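Local coordinates for folylpolyglutamate synthase protein FOLC (Mycobacterium tuberculosis, PDB 2VOR), which probably catalyses the ATP-dependent addition of L-glutamate to dihydropteroate and of further glutamates to tetrahydrofolate, giving dihydrofolate and folylpolyglutamates, at residues P99-P104 with V473-A478. Sequence-based numbering, arbitrary orientation.
Sequences PHLQSP and VTAGAA. With ACP (phosphomethylphosphonic acid adenylate ester), chain B.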
# COMPACT_ATOMS: atom_id res chain seq x y z
N PRO A 99 4.57 -3.38 -1.07
CA PRO A 99 5.37 -4.60 -0.73
C PRO A 99 4.70 -5.43 0.38
O PRO A 99 3.75 -4.94 0.98
CB PRO A 99 6.68 -4.01 -0.12
CG PRO A 99 6.36 -2.67 0.35
CD PRO A 99 4.99 -2.19 -0.29
N HIS A 100 5.24 -6.60 0.77
CA HIS A 100 4.67 -7.31 1.96
C HIS A 100 5.20 -6.78 3.29
O HIS A 100 6.27 -6.22 3.32
CB HIS A 100 4.90 -8.81 1.89
CG HIS A 100 6.33 -9.20 1.99
ND1 HIS A 100 7.11 -9.46 0.90
CD2 HIS A 100 7.15 -9.27 3.07
CE1 HIS A 100 8.35 -9.74 1.30
NE2 HIS A 100 8.38 -9.67 2.62
N LEU A 101 4.42 -6.89 4.36
CA LEU A 101 4.81 -6.48 5.68
C LEU A 101 5.60 -7.60 6.41
O LEU A 101 6.67 -7.36 6.99
CB LEU A 101 3.56 -6.27 6.52
CG LEU A 101 2.84 -4.95 6.59
CD1 LEU A 101 1.57 -5.25 7.37
CD2 LEU A 101 3.67 -3.81 7.24
N GLN A 102 5.02 -8.81 6.42
CA GLN A 102 5.55 -9.93 7.21
C GLN A 102 5.95 -11.11 6.35
O GLN A 102 6.98 -11.70 6.56
CB GLN A 102 4.52 -10.37 8.26
CG GLN A 102 4.04 -9.26 9.14
CD GLN A 102 2.94 -9.72 10.05
OE1 GLN A 102 1.76 -9.46 9.78
NE2 GLN A 102 3.30 -10.37 11.19
N SER A 103 5.15 -11.47 5.37
CA SER A 103 5.46 -12.67 4.65
C SER A 103 5.16 -12.47 3.18
O SER A 103 4.16 -11.92 2.86
CB SER A 103 4.70 -13.89 5.22
OG SER A 103 4.82 -14.97 4.33
N PRO A 104 6.06 -12.89 2.31
CA PRO A 104 5.80 -12.82 0.86
C PRO A 104 4.39 -13.32 0.45
O PRO A 104 3.84 -12.78 -0.51
CB PRO A 104 6.86 -13.74 0.25
CG PRO A 104 7.53 -14.37 1.37
CD PRO A 104 7.27 -13.65 2.65
N VAL A 473 8.72 -2.03 6.24
CA VAL A 473 9.52 -3.07 6.92
C VAL A 473 9.54 -2.89 8.45
O VAL A 473 9.53 -3.89 9.17
CB VAL A 473 10.96 -3.10 6.36
CG1 VAL A 473 11.84 -4.11 7.10
CG2 VAL A 473 10.91 -3.40 4.88
N THR A 474 9.56 -1.66 8.96
CA THR A 474 9.46 -1.39 10.42
C THR A 474 8.09 -1.77 11.00
O THR A 474 8.02 -2.36 12.08
CB THR A 474 9.62 0.11 10.78
OG1 THR A 474 10.71 0.70 10.05
CG2 THR A 474 9.81 0.25 12.23
N ALA A 475 7.00 -1.38 10.32
CA ALA A 475 5.68 -1.81 10.74
C ALA A 475 5.49 -3.35 10.61
O ALA A 475 4.91 -3.99 11.47
CB ALA A 475 4.63 -1.07 9.92
N GLY A 476 5.94 -3.94 9.52
CA GLY A 476 5.91 -5.39 9.40
C GLY A 476 6.74 -6.16 10.42
O GLY A 476 6.26 -7.17 10.96
N ALA A 477 7.96 -5.69 10.76
CA ALA A 477 8.75 -6.37 11.78
C ALA A 477 8.08 -6.20 13.13
O ALA A 477 8.12 -7.09 13.96
CB ALA A 477 10.21 -5.83 11.85
N ALA A 478 7.47 -5.06 13.37
CA ALA A 478 6.86 -4.89 14.69
C ALA A 478 5.58 -5.72 14.78
O ALA A 478 5.21 -6.22 15.85
CB ALA A 478 6.56 -3.45 14.91
PG ACP B . 3.29 1.09 0.57
O1G ACP B . 2.02 -0.19 0.43
O2G ACP B . 4.64 0.90 -0.17
O3G ACP B . 3.43 1.34 2.04
PB ACP B . 0.91 2.50 -0.66
O1B ACP B . 0.77 3.48 -1.76
O2B ACP B . 0.53 1.16 -1.13
C3B ACP B . 2.76 2.44 -0.54
PA ACP B . -0.67 2.16 1.56
O1A ACP B . 0.26 1.16 2.34
O2A ACP B . -2.10 2.36 2.01
O3A ACP B . 0.21 3.16 0.58
O5' ACP B . -0.30 3.31 2.79
C5' ACP B . 1.08 3.67 3.26
C4' ACP B . 1.07 4.76 4.32
O4' ACP B . 0.58 5.91 3.58
C3' ACP B . -0.06 4.50 5.32
O3' ACP B . 0.40 3.84 6.48
C2' ACP B . -0.57 5.89 5.69
O2' ACP B . 0.29 6.52 6.65
C1' ACP B . -0.36 6.66 4.42
N9 ACP B . -1.51 6.82 3.48
C8 ACP B . -2.34 5.86 2.97
N7 ACP B . -3.22 6.43 2.11
C5 ACP B . -2.96 7.75 2.12
C6 ACP B . -3.50 8.83 1.45
N6 ACP B . -4.52 8.67 0.61
N1 ACP B . -2.94 10.03 1.66
C2 ACP B . -1.95 10.23 2.51
N3 ACP B . -1.40 9.23 3.17
C4 ACP B . -1.87 8.00 2.96
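Where Leu101 and Gln102 turn against Gly476, the loop folds tightly enough that the imidazole of His100 lies against the backbone of later residues: Pro104 N sits over the centre of one face, 3.7 Å above the ring plane, Ser103 C lies nearer the rim of that face, and Gln102 N is at the edge. The packing is an example of how a glycine on the near side of a helix lets a loop come up to the helix backbone. Leu101 and Gly476 come within 4.0 Å, CA to CA, and the carbonyl O of Leu101 reaches 3.2 Å from Gly476 CA in a CA-H...O contact with 145° at the hydrogen. Leu101 CD1 extends away from the backbone (chi2 172°), which leaves CD2 as the branch that turns onto the helix, 3.2 Å from Gly476 N and 3.5 Å from its CA, a tight fit, with the CB of Ala475 at 4.0 Å. Next along the loop, Gln102 lies beside the carbonyl of the glycine, its CG 3.6 Å from Gly476 O, while its amide oxygen takes a hydrogen bond from Arg479 and its NE2 hydrogen-bonds to Thr480 OG1 and to the backbone O of Arg484. The carboxylate of Glu106 holds the turn by accepting from the backbone N of Leu101, Gln102 and Ser103. Nearer strand 93-96, Pro99, preceded by a cis peptide bond, puts CD 3.1 Å from O2G of the nucleotide analogue, and Leu101 touches the ADP-binding Arg338. The contact borders the nucleotide site between the sheets of the middle and glutamate ligase domains: the loop joins strands 93-96 and 108-110 of the first, whereas helix 472-481 follows strand 464-469 of the second and packs its far side on that strand and helix 436-451.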